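Local coordinates for protein putative ManD family dehydratase (Pantoea ananatis, PDB 3T6C) that dehydrates D-gluconate to 2-dehydro-3-deoxy-D-gluconate with low activity in vitro, using one magnesium ion per subunit, at residues 215-220 / 248-253; 285-290 / 314-319. All blocks are in the same frame, centred on the assembly; numbering follows the deposited sequence.

Contact 1 (215-220 / 248-253); sequences IYFDPE and HERITP. With GCO (D-gluconic acid), chain D; EDO (1,2-ethanediol), chain G.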
loop_
_atom_site.group_PDB
_atom_site.type_symbol
_atom_site.label_atom_id
_atom_site.label_comp_id
_atom_site.label_asym_id
_atom_site.label_seq_id
_atom_site.Cartn_x
_atom_site.Cartn_y
_atom_site.Cartn_z
ATOM N N ILE A 215 -42.477 6.407 0.929
ATOM C CA ILE A 215 -42.725 5.062 0.445
ATOM C C ILE A 215 -41.822 4.172 1.297
ATOM O O ILE A 215 -40.594 4.178 1.153
ATOM C CB ILE A 215 -42.322 4.903 -1.054
ATOM C CG1 ILE A 215 -42.958 6.023 -1.904
ATOM C CG2 ILE A 215 -42.670 3.520 -1.514
ATOM C CD1 ILE A 215 -44.468 6.152 -1.755
ATOM N N TYR A 216 -42.436 3.445 2.233
ATOM C CA TYR A 216 -41.703 2.636 3.208
ATOM C C TYR A 216 -41.256 1.304 2.643
ATOM O O TYR A 216 -41.963 0.640 1.827
ATOM C CB TYR A 216 -42.557 2.474 4.481
ATOM C CG TYR A 216 -42.506 3.721 5.311
ATOM C CD1 TYR A 216 -43.159 4.884 4.907
ATOM C CD2 TYR A 216 -41.743 3.751 6.460
ATOM C CE1 TYR A 216 -43.063 6.048 5.677
ATOM C CE2 TYR A 216 -41.615 4.898 7.221
ATOM C CZ TYR A 216 -42.284 6.031 6.825
ATOM O OH TYR A 216 -42.150 7.168 7.573
ATOM N N PHE A 217 -40.049 0.914 3.055
ATOM C CA PHE A 217 -39.502 -0.396 2.659
ATOM C C PHE A 217 -38.659 -0.897 3.789
ATOM O O PHE A 217 -38.341 -0.115 4.687
ATOM C CB PHE A 217 -38.701 -0.288 1.368
ATOM C CG PHE A 217 -37.342 0.354 1.559
ATOM C CD1 PHE A 217 -37.232 1.722 1.814
ATOM C CD2 PHE A 217 -36.196 -0.424 1.474
ATOM C CE1 PHE A 217 -35.956 2.329 2.001
ATOM C CE2 PHE A 217 -34.925 0.152 1.630
ATOM C CZ PHE A 217 -34.791 1.531 1.889
ATOM N N ASP A 218 -38.335 -2.203 3.802
ATOM C CA ASP A 218 -37.565 -2.775 4.889
ATOM C C ASP A 218 -36.303 -3.364 4.262
ATOM O O ASP A 218 -36.365 -4.457 3.664
ATOM C CB ASP A 218 -38.393 -3.828 5.632
ATOM C CG ASP A 218 -37.659 -4.384 6.858
ATOM O OD1 ASP A 218 -36.445 -4.575 6.815
ATOM O OD2 ASP A 218 -38.250 -4.530 7.922
ATOM N N PRO A 219 -35.160 -2.700 4.466
ATOM C CA PRO A 219 -33.921 -3.212 3.874
ATOM C C PRO A 219 -33.542 -4.606 4.350
ATOM O O PRO A 219 -32.943 -5.309 3.542
ATOM C CB PRO A 219 -32.840 -2.220 4.318
ATOM C CG PRO A 219 -33.493 -1.168 5.141
ATOM C CD PRO A 219 -34.975 -1.458 5.257
ATOM N N GLU A 220 -33.794 -4.948 5.605
ATOM C CA GLU A 220 -33.396 -6.240 6.149
ATOM C C GLU A 220 -34.268 -7.324 5.532
ATOM O O GLU A 220 -33.757 -8.370 5.096
ATOM C CB GLU A 220 -33.521 -6.246 7.671
ATOM C CG GLU A 220 -32.266 -5.597 8.341
ATOM C CD GLU A 220 -32.397 -4.133 8.540
ATOM O OE1 GLU A 220 -33.573 -3.643 8.445
ATOM O OE2 GLU A 220 -31.329 -3.468 8.849
ATOM N N HIS A 248 -29.994 -1.597 -6.136
ATOM C CA HIS A 248 -30.473 -0.192 -6.205
ATOM C C HIS A 248 -30.200 0.601 -4.938
ATOM O O HIS A 248 -31.065 1.317 -4.425
ATOM C CB HIS A 248 -31.964 -0.159 -6.550
ATOM C CG HIS A 248 -32.392 1.048 -7.347
ATOM N ND1 HIS A 248 -32.553 2.298 -6.785
ATOM C CD2 HIS A 248 -32.743 1.172 -8.650
ATOM C CE1 HIS A 248 -32.978 3.149 -7.710
ATOM N NE2 HIS A 248 -33.098 2.491 -8.855
ATOM N N GLU A 249 -28.977 0.414 -4.418
ATOM C CA GLU A 249 -28.439 1.121 -3.217
ATOM C C GLU A 249 -29.358 1.038 -1.970
ATOM O O GLU A 249 -29.252 1.897 -1.099
ATOM C CB GLU A 249 -28.055 2.607 -3.518
ATOM C CG GLU A 249 -29.231 3.542 -3.990
ATOM C CD GLU A 249 -28.833 5.017 -4.271
ATOM O OE1 GLU A 249 -27.632 5.353 -4.155
ATOM O OE2 GLU A 249 -29.762 5.832 -4.557
ATOM N N ARG A 250 -30.177 -0.021 -1.865
ATOM C CA ARG A 250 -31.225 -0.054 -0.839
ATOM C C ARG A 250 -30.807 -0.683 0.474
ATOM O O ARG A 250 -31.641 -0.834 1.365
ATOM C CB ARG A 250 -32.461 -0.791 -1.376
ATOM C CG ARG A 250 -33.214 -0.012 -2.419
ATOM C CD ARG A 250 -33.928 1.157 -1.789
ATOM N NE ARG A 250 -34.761 1.933 -2.737
ATOM C CZ ARG A 250 -36.057 2.183 -2.594
ATOM N NH1 ARG A 250 -36.769 1.695 -1.569
ATOM N NH2 ARG A 250 -36.655 2.967 -3.498
ATOM N N ILE A 251 -29.540 -1.069 0.633
ATOM C CA ILE A 251 -29.107 -1.747 1.861
ATOM C C ILE A 251 -27.744 -1.190 2.304
ATOM O O ILE A 251 -27.072 -0.485 1.524
ATOM C CB ILE A 251 -28.999 -3.291 1.679
ATOM C CG1 ILE A 251 -28.035 -3.621 0.541
ATOM C CG2 ILE A 251 -30.399 -3.888 1.320
ATOM C CD1 ILE A 251 -28.075 -5.128 0.145
ATOM N N THR A 252 -27.344 -1.475 3.526
ATOM C CA THR A 252 -26.030 -0.987 3.968
ATOM C C THR A 252 -24.894 -1.732 3.270
ATOM O O THR A 252 -25.093 -2.869 2.809
ATOM C CB THR A 252 -25.812 -1.205 5.482
ATOM O OG1 THR A 252 -25.823 -2.597 5.781
ATOM C CG2 THR A 252 -26.870 -0.430 6.324
ATOM N N PRO A 253 -23.690 -1.138 3.197
ATOM C CA PRO A 253 -22.637 -1.830 2.438
ATOM C C PRO A 253 -22.302 -3.237 2.952
ATOM O O PRO A 253 -22.144 -4.171 2.147
ATOM C CB PRO A 253 -21.435 -0.861 2.541
ATOM C CG PRO A 253 -22.098 0.557 2.649
ATOM C CD PRO A 253 -23.345 0.270 3.532
HETATM C C1 GCO D . -32.385 0.581 -13.904
HETATM C C2 GCO D . -32.533 1.744 -12.996
HETATM C C3 GCO D . -33.826 2.521 -13.162
HETATM C C4 GCO D . -33.765 3.832 -12.405
HETATM C C5 GCO D . -34.489 4.905 -13.179
HETATM C C6 GCO D . -34.459 6.265 -12.504
HETATM O O1A GCO D . -32.985 0.515 -15.017
HETATM O O1B GCO D . -31.511 -0.298 -13.609
HETATM O O2 GCO D . -32.155 1.363 -11.700
HETATM O O3 GCO D . -34.832 1.696 -12.703
HETATM O O4 GCO D . -34.374 3.631 -11.143
HETATM O O5 GCO D . -33.912 5.006 -14.428
HETATM O O6 GCO D . -35.100 7.295 -13.230
HETATM C C1 EDO G . -41.976 -3.389 1.218
HETATM O O1 EDO G . -43.247 -4.041 1.132
HETATM C C2 EDO G . -41.051 -4.241 2.096
HETATM O O2 EDO G . -39.668 -3.937 1.794
HETATM O O HOH W 1 -39.309 2.725 -1.019
#
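The guanidinium of Arg-250 stands steeply over one face of the Phe-217 ring, with NH1 foremost, 3.3 Å above the ring plane and close to its centre. CZ lies 4.5 Å from the ring centroid and only 6° off the ring normal, which supports a cation-pi interaction. The two planes are 68° apart, so the guanidinium does not stack flat. Farther back along the same side chain, CD makes an off-centre CH-pi contact, 4.1 Å from the centroid of Phe-217. The Arg-250 chain reaches the ring by bending at chi2 (-71°). Polar partners hold its head as well: NE is hydrogen-bonded to Pro-440 O, at the C-terminus of the chain, and NH1 donates to a water, 2.8 Å away, that in turn donates to Ile-215 O. The contact belongs to the C-terminal barrel domain of the mandelate racemase/muconate lactonizing family, where the loop after strand 242-246 meets the start of helix 219-237. The same loop carries His-248, a proton donor/acceptor by similarity, whose NE2 is hydrogen-bonded to D-gluconate O4 at 2.9 Å. At the helix start, Pro-219 CB rests 3.5 Å from Arg-250 O, and Ile-251 CG2 comes within 4.2 Å of the same CB. Asp-218 caps this helix through OD1, which accepts from Ala-221 N and weakly from Glu-220 N.

Contact 2 (285-290 / 314-319); sequences MLRQQS and LIDYIR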
loop_
_atom_site.group_PDB
_atom_site.type_symbol
_atom_site.label_atom_id
_atom_site.label_comp_id
_atom_site.label_asym_id
_atom_site.label_seq_id
_atom_site.Cartn_x
_atom_site.Cartn_y
_atom_site.Cartn_z
ATOM N N MET A 285 -13.637 -3.654 0.054
ATOM C CA MET A 285 -13.902 -4.776 0.919
ATOM C C MET A 285 -14.726 -5.844 0.225
ATOM O O MET A 285 -14.439 -7.063 0.325
ATOM C CB MET A 285 -14.627 -4.278 2.170
ATOM C CG MET A 285 -14.946 -5.422 3.116
ATOM S SD MET A 285 -15.748 -4.816 4.623
ATOM C CE MET A 285 -16.184 -6.370 5.419
ATOM N N LEU A 286 -15.796 -5.421 -0.453
ATOM C CA LEU A 286 -16.630 -6.395 -1.157
ATOM C C LEU A 286 -15.803 -7.289 -2.089
ATOM O O LEU A 286 -16.027 -8.513 -2.136
ATOM C CB LEU A 286 -17.723 -5.683 -1.951
ATOM C CG LEU A 286 -18.765 -6.598 -2.562
ATOM C CD1 LEU A 286 -20.110 -5.801 -2.678
ATOM C CD2 LEU A 286 -18.400 -7.136 -3.946
ATOM N N ARG A 287 -14.877 -6.701 -2.849
ATOM C CA ARG A 287 -14.130 -7.455 -3.870
ATOM C C ARG A 287 -13.019 -8.314 -3.282
ATOM O O ARG A 287 -12.436 -9.108 -3.994
ATOM C CB ARG A 287 -13.606 -6.477 -4.925
ATOM C CG ARG A 287 -14.744 -5.743 -5.621
ATOM C CD ARG A 287 -15.501 -6.643 -6.597
ATOM N NE ARG A 287 -14.824 -6.688 -7.884
ATOM C CZ ARG A 287 -15.354 -7.223 -8.980
ATOM N NH1 ARG A 287 -16.496 -7.892 -8.916
ATOM N NH2 ARG A 287 -14.749 -7.040 -10.165
ATOM N N GLN A 288 -12.730 -8.186 -1.996
ATOM C CA GLN A 288 -11.798 -9.135 -1.361
ATOM C C GLN A 288 -12.503 -10.391 -0.918
ATOM O O GLN A 288 -11.844 -11.353 -0.499
ATOM C CB GLN A 288 -11.090 -8.477 -0.171
ATOM C CG GLN A 288 -10.260 -7.290 -0.613
ATOM C CD GLN A 288 -9.543 -6.606 0.538
ATOM O OE1 GLN A 288 -9.817 -5.437 0.873
ATOM N NE2 GLN A 288 -8.638 -7.328 1.160
ATOM N N GLN A 289 -13.841 -10.375 -0.967
ATOM C CA GLN A 289 -14.705 -11.468 -0.445
ATOM C C GLN A 289 -15.503 -12.216 -1.487
ATOM O O GLN A 289 -15.726 -13.429 -1.320
ATOM C CB GLN A 289 -15.571 -11.026 0.731
ATOM C CG GLN A 289 -14.718 -10.539 1.892
ATOM C CD GLN A 289 -15.543 -10.366 3.155
ATOM O OE1 GLN A 289 -16.550 -11.073 3.371
ATOM N NE2 GLN A 289 -15.109 -9.440 4.015
ATOM N N SER A 290 -16.163 -11.494 -2.390
ATOM C CA SER A 290 -17.181 -12.094 -3.283
ATOM C C SER A 290 -16.732 -12.213 -4.729
ATOM O O SER A 290 -16.018 -11.343 -5.247
ATOM C CB SER A 290 -18.453 -11.259 -3.269
ATOM O OG SER A 290 -19.439 -11.965 -4.031
ATOM N N LEU A 314 -12.919 -3.046 -9.405
ATOM C CA LEU A 314 -13.941 -3.148 -8.344
ATOM C C LEU A 314 -15.316 -3.433 -8.914
ATOM O O LEU A 314 -16.232 -3.747 -8.166
ATOM C CB LEU A 314 -13.978 -1.865 -7.445
ATOM C CG LEU A 314 -12.612 -1.652 -6.775
ATOM C CD1 LEU A 314 -12.732 -0.399 -5.916
ATOM C CD2 LEU A 314 -12.151 -2.874 -5.941
ATOM N N ILE A 315 -15.429 -3.410 -10.252
ATOM C CA ILE A 315 -16.683 -3.710 -10.934
ATOM C C ILE A 315 -16.359 -4.490 -12.190
ATOM O O ILE A 315 -15.205 -4.522 -12.644
ATOM C CB ILE A 315 -17.505 -2.455 -11.315
ATOM C CG1 ILE A 315 -16.696 -1.552 -12.265
ATOM C CG2 ILE A 315 -17.848 -1.623 -10.052
ATOM C CD1 ILE A 315 -17.498 -0.288 -12.724
ATOM N N ASP A 316 -17.322 -5.246 -12.652
ATOM C CA ASP A 316 -17.221 -5.931 -13.937
ATOM C C ASP A 316 -17.982 -5.309 -15.079
ATOM O O ASP A 316 -17.723 -5.628 -16.241
ATOM C CB ASP A 316 -17.678 -7.364 -13.710
ATOM C CG ASP A 316 -16.964 -7.964 -12.525
ATOM O OD1 ASP A 316 -17.606 -8.175 -11.468
ATOM O OD2 ASP A 316 -15.711 -8.183 -12.675
ATOM N N TYR A 317 -18.924 -4.412 -14.733
ATOM C CA TYR A 317 -19.773 -3.735 -15.727
ATOM C C TYR A 317 -19.965 -2.320 -15.309
ATOM O O TYR A 317 -20.348 -2.048 -14.169
ATOM C CB TYR A 317 -21.190 -4.387 -15.814
ATOM C CG TYR A 317 -21.125 -5.830 -16.304
ATOM C CD1 TYR A 317 -21.009 -6.880 -15.391
ATOM C CD2 TYR A 317 -21.147 -6.132 -17.663
ATOM C CE1 TYR A 317 -20.902 -8.221 -15.835
ATOM C CE2 TYR A 317 -21.046 -7.476 -18.118
ATOM C CZ TYR A 317 -20.949 -8.478 -17.194
ATOM O OH TYR A 317 -20.843 -9.787 -17.608
ATOM N N ILE A 318 -19.744 -1.408 -16.245
ATOM C CA ILE A 318 -19.979 0.029 -16.018
ATOM C C ILE A 318 -21.361 0.354 -16.604
ATOM O O ILE A 318 -21.713 -0.015 -17.726
ATOM C CB ILE A 318 -18.807 0.864 -16.618
ATOM C CG1 ILE A 318 -19.021 2.353 -16.313
ATOM C CG2 ILE A 318 -18.730 0.748 -18.123
ATOM C CD1 ILE A 318 -19.002 2.675 -14.808
ATOM N N ARG A 319 -22.173 0.963 -15.741
ATOM C CA ARG A 319 -23.611 1.203 -15.947
ATOM C C ARG A 319 -24.054 2.595 -16.369
ATOM O O ARG A 319 -25.250 2.922 -16.245
ATOM C CB ARG A 319 -24.425 0.738 -14.719
ATOM C CG ARG A 319 -24.347 -0.776 -14.473
ATOM C CD ARG A 319 -25.438 -1.493 -15.303
ATOM N NE ARG A 319 -26.779 -0.996 -14.942
ATOM C CZ ARG A 319 -27.808 -0.871 -15.800
ATOM N NH1 ARG A 319 -27.673 -1.087 -17.126
ATOM N NH2 ARG A 319 -29.012 -0.492 -15.345
#
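Asp-316 OD1 is gripped from two directions: Arg-287 NH1 donates to it over 2.8 Å, and the backbone N of Ile-294 supplies a second hydrogen bond. The other carboxylate oxygen, OD2, takes Arg-287 NH2 at 2.9 Å with an N-H...O angle of 174°, so the salt bridge is two-pronged and end-on. It is not coplanar, since guanidinium and carboxylate planes are 52° apart. Both oxygens lie near the guanidinium plane, but the twist is felt at the acid: OD1 is met on its syn side, whereas NH2 reaches OD2 from above the carboxylate plane. Bends at chi2 and chi3 fold the Arg-287 chain across Leu-314 before its head reaches the acid. Leu-314 O sits 3.3 Å above one guanidinium face, offset toward the rim; it is equally close to NE, but the angle there is too poor for a hydrogen bond. NH2 also donates to Lys-313 O, which further restrains the head's rotation. The aliphatic part packs as well, with Arg-287 CG 3.9 Å from Leu-314 CD2. Trp-282 of a neighbouring subunit packs on Arg-287, and Gln-289 NE2 of that same subunit donates to Arg-287 O. In the enolase-superfamily barrel, the salt bridge reaches past strand 294-296, the parallel neighbour of 317-318, to join helix 283-289 to the loop before strand 317-318, which leads directly to Arg-319, a substrate-binding residue.

How the contacts relate
Both contacts are buried and lie in the enolase C-terminal-like barrel domain, their centres about 19 Å apart and their nearest atoms about 5 Å apart without touching. Each turns on one arginine, used differently. In contact 1 it faces an aromatic ring, with a water and the oxygen of the C-terminal residue among its polar partners; in contact 2 a carboxylate takes the charge directly. Their places in the barrel differ too: contact 1 involves the loop leaving a barrel strand, beside the substrate, whereas contact 2 joins a helix to the loop entering one. They share no helix or strand, but helix 253-262, which follows the contact 1 loop, receives side chains from Ile-251 and from Met-285 and Leu-286.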